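Local coordinates for protein Cas13d (PDB 6IV9) that probably acts as a CRISPR effector ribonuclease that binds its guide crRNA, matures it and cleaves target RNA through two HEPN domains, at residues R358-F363 / M403-D408; D346-Y351 / L411-Y416. The protein carries 2 engineered substitutions. All coordinates share one frame; numbering follows the deposited sequence.

Contact 1 of 2, residues R358-F363 / M403-D408. With nucleotides of chain B.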
loop_
_atom_site.group_PDB
_atom_site.type_symbol
_atom_site.label_atom_id
_atom_site.label_comp_id
_atom_site.label_asym_id
_atom_site.label_seq_id
_atom_site.Cartn_x
_atom_site.Cartn_y
_atom_site.Cartn_z
ATOM N N ARG A 358 17.376 -21.736 -14.408
ATOM C CA ARG A 358 17.647 -21.030 -13.139
ATOM C C ARG A 358 17.262 -19.553 -13.279
ATOM O O ARG A 358 16.659 -19.027 -12.365
ATOM C CB ARG A 358 19.091 -21.276 -12.717
ATOM C CG ARG A 358 19.340 -22.729 -12.348
ATOM C CD ARG A 358 20.662 -22.967 -11.660
ATOM N NE ARG A 358 21.758 -22.590 -12.520
ATOM C CZ ARG A 358 22.550 -23.447 -13.145
ATOM N NH1 ARG A 358 22.405 -24.744 -12.961
ATOM N NH2 ARG A 358 23.494 -23.004 -13.949
ATOM N N LEU A 359 17.595 -18.937 -14.405
ATOM C CA LEU A 359 17.246 -17.514 -14.620
ATOM C C LEU A 359 15.725 -17.349 -14.644
ATOM O O LEU A 359 15.249 -16.363 -14.151
ATOM C CB LEU A 359 17.886 -17.016 -15.912
ATOM C CG LEU A 359 19.370 -16.682 -15.816
ATOM C CD1 LEU A 359 20.000 -16.609 -17.188
ATOM C CD2 LEU A 359 19.590 -15.393 -15.063
ATOM N N TYR A 360 15.021 -18.280 -15.262
ATOM C CA TYR A 360 13.547 -18.204 -15.350
ATOM C C TYR A 360 12.918 -18.319 -13.963
ATOM O O TYR A 360 11.985 -17.606 -13.676
ATOM C CB TYR A 360 12.976 -19.169 -16.380
ATOM C CG TYR A 360 11.573 -18.811 -16.774
ATOM C CD1 TYR A 360 11.330 -17.793 -17.666
ATOM C CD2 TYR A 360 10.489 -19.450 -16.221
ATOM C CE1 TYR A 360 10.047 -17.433 -18.023
ATOM C CE2 TYR A 360 9.198 -19.111 -16.569
ATOM C CZ TYR A 360 8.977 -18.098 -17.472
ATOM O OH TYR A 360 7.716 -17.762 -17.827
ATOM N N TYR A 361 13.463 -19.187 -13.118
ATOM C CA TYR A 361 12.934 -19.293 -11.742
ATOM C C TYR A 361 13.144 -17.939 -11.064
ATOM O O TYR A 361 12.280 -17.497 -10.357
ATOM C CB TYR A 361 13.611 -20.401 -10.935
ATOM C CG TYR A 361 13.082 -20.526 -9.534
ATOM C CD1 TYR A 361 11.975 -21.298 -9.261
ATOM C CD2 TYR A 361 13.660 -19.851 -8.483
ATOM C CE1 TYR A 361 11.454 -21.404 -7.990
ATOM C CE2 TYR A 361 13.149 -19.939 -7.204
ATOM C CZ TYR A 361 12.045 -20.724 -6.952
ATOM O OH TYR A 361 11.532 -20.840 -5.705
ATOM N N ASP A 362 14.295 -17.326 -11.299
ATOM C CA ASP A 362 14.588 -16.005 -10.697
ATOM C C ASP A 362 13.574 -14.994 -11.224
ATOM O O ASP A 362 12.973 -14.316 -10.430
ATOM C CB ASP A 362 15.994 -15.547 -11.073
ATOM C CG ASP A 362 16.389 -14.169 -10.576
ATOM O OD1 ASP A 362 15.539 -13.298 -10.509
ATOM O OD2 ASP A 362 17.554 -13.989 -10.297
ATOM N N PHE A 363 13.339 -15.004 -12.520
ATOM C CA PHE A 363 12.430 -14.035 -13.161
ATOM C C PHE A 363 11.027 -14.146 -12.562
ATOM O O PHE A 363 10.392 -13.141 -12.431
ATOM C CB PHE A 363 12.429 -14.308 -14.662
ATOM C CG PHE A 363 11.491 -13.471 -15.485
ATOM C CD1 PHE A 363 11.846 -12.202 -15.889
ATOM C CD2 PHE A 363 10.269 -13.966 -15.878
ATOM C CE1 PHE A 363 10.988 -11.442 -16.654
ATOM C CE2 PHE A 363 9.412 -13.204 -16.642
ATOM C CZ PHE A 363 9.773 -11.944 -17.023
ATOM N N MET A 403 3.188 -13.525 -23.766
ATOM C CA MET A 403 4.061 -12.876 -24.763
ATOM C C MET A 403 4.964 -11.857 -24.072
ATOM O O MET A 403 6.135 -11.825 -24.385
ATOM C CB MET A 403 3.222 -12.175 -25.828
ATOM C CG MET A 403 4.021 -11.637 -26.982
ATOM S SD MET A 403 2.983 -11.167 -28.387
ATOM C CE MET A 403 1.926 -9.958 -27.616
ATOM N N TYR A 404 4.406 -11.067 -23.163
ATOM C CA TYR A 404 5.183 -10.043 -22.424
ATOM C C TYR A 404 6.234 -10.686 -21.525
ATOM O O TYR A 404 7.279 -10.097 -21.400
ATOM C CB TYR A 404 4.267 -9.054 -21.714
ATOM C CG TYR A 404 3.540 -8.145 -22.666
ATOM C CD1 TYR A 404 3.790 -8.199 -24.020
ATOM C CD2 TYR A 404 2.582 -7.254 -22.220
ATOM C CE1 TYR A 404 3.117 -7.390 -24.912
ATOM C CE2 TYR A 404 1.908 -6.428 -23.097
ATOM C CZ TYR A 404 2.175 -6.498 -24.447
ATOM O OH TYR A 404 1.510 -5.709 -25.322
ATOM N N LYS A 405 5.921 -11.821 -20.906
ATOM C CA LYS A 405 6.907 -12.489 -20.024
ATOM C C LYS A 405 8.112 -12.903 -20.869
ATOM O O LYS A 405 9.224 -12.670 -20.469
ATOM C CB LYS A 405 6.292 -13.726 -19.372
ATOM C CG LYS A 405 5.502 -13.486 -18.099
ATOM C CD LYS A 405 5.094 -14.737 -17.391
ATOM C CE LYS A 405 4.609 -14.506 -15.981
ATOM N NZ LYS A 405 3.321 -13.782 -15.945
ATOM N N LEU A 406 7.853 -13.477 -22.035
ATOM C CA LEU A 406 8.960 -13.913 -22.913
ATOM C C LEU A 406 9.788 -12.706 -23.346
ATOM O O LEU A 406 10.983 -12.787 -23.274
ATOM C CB LEU A 406 8.357 -14.642 -24.114
ATOM C CG LEU A 406 7.723 -15.979 -23.767
ATOM C CD1 LEU A 406 6.817 -16.474 -24.870
ATOM C CD2 LEU A 406 8.785 -16.999 -23.432
ATOM N N MET A 407 9.143 -11.626 -23.759
ATOM C CA MET A 407 9.868 -10.414 -24.200
ATOM C C MET A 407 10.650 -9.812 -23.030
ATOM O O MET A 407 11.809 -9.527 -23.196
ATOM C CB MET A 407 8.883 -9.383 -24.749
ATOM C CG MET A 407 8.189 -9.823 -26.017
ATOM S SD MET A 407 6.928 -8.678 -26.584
ATOM C CE MET A 407 6.632 -9.282 -28.241
ATOM N N ASP A 408 10.015 -9.688 -21.871
ATOM C CA ASP A 408 10.653 -9.125 -20.658
ATOM C C ASP A 408 11.842 -10.008 -20.258
ATOM O O ASP A 408 12.857 -9.477 -19.877
ATOM C CB ASP A 408 9.633 -8.980 -19.529
ATOM C CG ASP A 408 8.619 -7.869 -19.746
ATOM O OD1 ASP A 408 8.703 -7.193 -20.757
ATOM O OD2 ASP A 408 7.776 -7.681 -18.890
ATOM P P A B 44 2.746 -18.318 -15.706
ATOM O OP1 A B 44 3.601 -17.970 -16.856
ATOM O OP2 A B 44 1.710 -17.309 -15.309
ATOM O "O5'" A B 44 1.965 -19.715 -15.747
ATOM C "C5'" A B 44 2.627 -20.873 -16.368
ATOM C "C4'" A B 44 1.626 -21.940 -16.734
ATOM O "O4'" A B 44 1.009 -22.501 -15.544
ATOM C "C3'" A B 44 0.469 -21.406 -17.585
ATOM O "O3'" A B 44 0.030 -22.392 -18.528
ATOM C "C2'" A B 44 -0.586 -21.115 -16.539
ATOM O "O2'" A B 44 -1.902 -21.176 -17.022
ATOM C "C1'" A B 44 -0.390 -22.278 -15.593
ATOM N N9 A B 44 -0.833 -21.985 -14.240
ATOM C C8 A B 44 -0.634 -20.858 -13.469
ATOM N N7 A B 44 -1.131 -20.953 -12.261
ATOM C C5 A B 44 -1.682 -22.227 -12.230
ATOM C C6 A B 44 -2.339 -22.940 -11.226
ATOM N N6 A B 44 -2.584 -22.438 -10.016
ATOM N N1 A B 44 -2.762 -24.194 -11.514
ATOM C C2 A B 44 -2.506 -24.695 -12.728
ATOM N N3 A B 44 -1.882 -24.123 -13.756
ATOM C C4 A B 44 -1.496 -22.875 -13.438
#
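Helix 358-363 and helix 403-408 pass with their axes 11.9 Å apart and N-to-C directions 119° apart, bringing the CA atoms of Phe363 and Lys405 to 8.9 Å. The gap is bridged chiefly by Phe363, whose CG stands anti to the backbone N (chi1 176°) and carries the ring across to the second helix. Its CZ comes within 3.6 Å of Lys405 O, in an oblique approach, while CB of Asp408 meets the ring edge near its plane, 3.9 Å from CZ. Beside it, the hydroxyl of Tyr360 lies 4.0 Å from CD of Lys405, the two side chains crossing at about a right angle. This is helix-on-helix packing in the largely alpha-helical body of Cas13d, placed where the protein meets its RNA. Lys405 touches both protein and RNA: CB and CG lie against Phe363, and CD runs past A44 of chain B, 3.6 Å from OP1. The chain then bends at its last torsion (chi4 68°), and NZ forms a salt bridge with a phosphate of another nucleotide of the bound RNA. Two other polar ends have partners beyond the two helices, Tyr360 OH with Asn340 and Asp408 OD1 with Arg380. An alanine in place of Phe363 is likely to open a gap between the helices, taking from Lys405 CB and Asp408 CB the ring they pack on. Phe409, on the same helix as Lys405, meets the rings of both Tyr360 and Phe363 edge-to-face.

Contact 2 of 2, residues D346-Y351 / L411-Y416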
loop_
_atom_site.group_PDB
_atom_site.type_symbol
_atom_site.label_atom_id
_atom_site.label_comp_id
_atom_site.label_asym_id
_atom_site.label_seq_id
_atom_site.Cartn_x
_atom_site.Cartn_y
_atom_site.Cartn_z
ATOM N N ASP A 346 15.026 -22.865 -26.995
ATOM C CA ASP A 346 15.229 -22.889 -28.460
ATOM C C ASP A 346 15.769 -21.548 -28.943
ATOM O O ASP A 346 16.596 -21.552 -29.819
ATOM C CB ASP A 346 13.906 -23.057 -29.190
ATOM C CG ASP A 346 13.177 -24.340 -28.848
ATOM O OD1 ASP A 346 13.755 -25.170 -28.125
ATOM O OD2 ASP A 346 12.027 -24.479 -29.289
ATOM N N MET A 347 15.201 -20.455 -28.455
ATOM C CA MET A 347 15.549 -19.064 -28.828
ATOM C C MET A 347 16.905 -18.561 -28.311
ATOM O O MET A 347 17.559 -17.842 -29.042
ATOM C CB MET A 347 14.447 -18.136 -28.322
ATOM C CG MET A 347 14.242 -16.949 -29.176
ATOM S SD MET A 347 12.763 -16.051 -28.732
ATOM C CE MET A 347 12.056 -17.094 -27.471
ATOM N N MET A 348 17.280 -18.840 -27.068
ATOM C CA MET A 348 18.529 -18.238 -26.530
ATOM C C MET A 348 19.741 -19.142 -26.761
ATOM O O MET A 348 20.139 -19.850 -25.854
ATOM C CB MET A 348 18.357 -17.901 -25.051
ATOM C CG MET A 348 17.150 -17.036 -24.830
ATOM S SD MET A 348 16.822 -16.816 -23.096
ATOM C CE MET A 348 18.261 -15.867 -22.634
ATOM N N LYS A 349 20.342 -18.991 -27.934
ATOM C CA LYS A 349 21.480 -19.806 -28.441
ATOM C C LYS A 349 22.744 -19.688 -27.592
ATOM O O LYS A 349 23.430 -20.690 -27.466
ATOM C CB LYS A 349 21.756 -19.447 -29.901
ATOM C CG LYS A 349 20.560 -19.634 -30.818
ATOM C CD LYS A 349 19.937 -21.001 -30.689
ATOM C CE LYS A 349 18.871 -21.256 -31.728
ATOM N NZ LYS A 349 18.503 -22.691 -31.779
ATOM N N GLY A 350 23.030 -18.528 -27.018
ATOM C CA GLY A 350 24.297 -18.379 -26.280
ATOM C C GLY A 350 24.246 -18.890 -24.853
ATOM O O GLY A 350 25.249 -18.773 -24.172
ATOM N N TYR A 351 23.131 -19.481 -24.433
ATOM C CA TYR A 351 22.988 -19.893 -23.019
ATOM C C TYR A 351 22.744 -21.393 -22.893
ATOM O O TYR A 351 22.133 -21.949 -23.771
ATOM C CB TYR A 351 21.739 -19.247 -22.413
ATOM C CG TYR A 351 21.814 -17.765 -22.165
ATOM C CD1 TYR A 351 21.632 -16.854 -23.183
ATOM C CD2 TYR A 351 22.040 -17.279 -20.899
ATOM C CE1 TYR A 351 21.698 -15.494 -22.951
ATOM C CE2 TYR A 351 22.105 -15.927 -20.649
ATOM C CZ TYR A 351 21.930 -15.030 -21.675
ATOM O OH TYR A 351 22.010 -13.703 -21.414
ATOM N N LEU A 411 14.943 -9.266 -22.358
ATOM C CA LEU A 411 15.529 -7.973 -21.925
ATOM C C LEU A 411 16.225 -8.148 -20.574
ATOM O O LEU A 411 17.279 -7.607 -20.392
ATOM C CB LEU A 411 14.401 -6.954 -21.805
ATOM C CG LEU A 411 13.670 -6.631 -23.102
ATOM C CD1 LEU A 411 12.736 -5.462 -22.898
ATOM C CD2 LEU A 411 14.659 -6.338 -24.207
ATOM N N PHE A 412 15.606 -8.890 -19.670
ATOM C CA PHE A 412 16.188 -9.092 -18.326
ATOM C C PHE A 412 17.550 -9.777 -18.443
ATOM O O PHE A 412 18.508 -9.311 -17.885
ATOM C CB PHE A 412 15.258 -10.010 -17.540
ATOM C CG PHE A 412 15.851 -10.668 -16.323
ATOM C CD1 PHE A 412 16.512 -9.932 -15.362
ATOM C CD2 PHE A 412 15.709 -12.024 -16.122
ATOM C CE1 PHE A 412 17.042 -10.544 -14.245
ATOM C CE2 PHE A 412 16.235 -12.630 -15.001
ATOM C CZ PHE A 412 16.902 -11.890 -14.069
ATOM N N CYS A 413 17.620 -10.844 -19.222
ATOM C CA CYS A 413 18.888 -11.590 -19.404
ATOM C C CYS A 413 19.941 -10.694 -20.063
ATOM O O CYS A 413 21.093 -10.772 -19.711
ATOM C CB CYS A 413 18.634 -12.859 -20.198
ATOM S SG CYS A 413 17.737 -14.096 -19.235
ATOM N N ASN A 414 19.510 -9.832 -20.958
ATOM C CA ASN A 414 20.440 -8.937 -21.671
ATOM C C ASN A 414 21.170 -8.044 -20.674
ATOM O O ASN A 414 22.363 -7.895 -20.811
ATOM C CB ASN A 414 19.669 -8.014 -22.597
ATOM C CG ASN A 414 20.578 -7.082 -23.352
ATOM O OD1 ASN A 414 21.328 -7.517 -24.203
ATOM N ND2 ASN A 414 20.522 -5.810 -23.033
ATOM N N TYR A 415 20.452 -7.481 -19.709
ATOM C CA TYR A 415 21.074 -6.547 -18.745
ATOM C C TYR A 415 21.626 -7.238 -17.498
ATOM O O TYR A 415 22.475 -6.668 -16.849
ATOM C CB TYR A 415 20.037 -5.505 -18.353
ATOM C CG TYR A 415 19.692 -4.547 -19.454
ATOM C CD1 TYR A 415 20.597 -3.597 -19.866
ATOM C CD2 TYR A 415 18.464 -4.585 -20.072
ATOM C CE1 TYR A 415 20.291 -2.701 -20.865
ATOM C CE2 TYR A 415 18.135 -3.693 -21.067
ATOM C CZ TYR A 415 19.057 -2.752 -21.465
ATOM O OH TYR A 415 18.753 -1.864 -22.429
ATOM N N TYR A 416 21.064 -8.378 -17.136
ATOM C CA TYR A 416 21.472 -9.095 -15.910
ATOM C C TYR A 416 22.696 -9.979 -16.133
ATOM O O TYR A 416 23.418 -10.201 -15.190
ATOM C CB TYR A 416 20.319 -9.966 -15.437
ATOM C CG TYR A 416 20.490 -10.592 -14.086
ATOM C CD1 TYR A 416 20.561 -9.822 -12.944
ATOM C CD2 TYR A 416 20.542 -11.961 -13.955
ATOM C CE1 TYR A 416 20.685 -10.400 -11.698
ATOM C CE2 TYR A 416 20.687 -12.554 -12.719
ATOM C CZ TYR A 416 20.748 -11.772 -11.585
ATOM O OH TYR A 416 20.877 -12.365 -10.373
#
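Phe412 O takes two N-H groups, that of Tyr416 at 2.8 Å and, weakly, that of Tyr415, where the helix runs into a wider pi-type turn at 414-416, just past Cys413, which meets Met348 and Tyr351. Cys413 presents CB and SG to a loop that leaves helix 338-347 at Met348 and folds as a type I beta turn from Met348 to Tyr351. No hydrogen bond crosses here. The methyl CE of Met348 sits 3.9 Å from Cys413 SG and also lies over one face of the Tyr351 ring, 3.4 Å above its plane and offset toward the rim. The bend at the end of the methionine chain (chi3 67°) turns CE so that it touches both the thiol and the ring. From the same side of the ring plane, but obliquely, Cys413 SG makes a sulfur-aromatic contact, 5.4 Å from the ring centroid and 33° off its normal. The phenol reaches past the methyl: Tyr351 OH touches CB of Cys413 at 3.7 Å and approaches Cys413 O at 3.5 Å without forming a hydrogen bond. The contact thus sets the turn linking helix 338-347 to helix 353-366 against helix 400-418. Around it, Met348 also packs on Phe409 and Leu410 of helix 400-418, Tyr351 leans on Arg417 and Asn418 near the end of that helix, and Ile356 of helix 353-366 lies against both.

In the fold
Both contacts use helix 400-418, with contact 1 nested along the chain inside the loop that contact 2 closes, and their centres lie 10 Å apart. They join directly: Leu359 CD1 packs on Cys413 SG at 4.0 Å, and Phe363 CD1 on Phe412 CD2 at 3.9 Å. Contact 1 is a crossing of two helices, partly buried, and its ring packing, against a backbone carbonyl and methylene groups, gives way to a lysine that reaches the RNA. Contact 2 is a buried meeting of a turn with a helix, built from sulfur, methyl and ring surfaces, its nearest atom about 10 Å from the nucleic acid. Together they place helix 353-366 and the turn before it along the same helix.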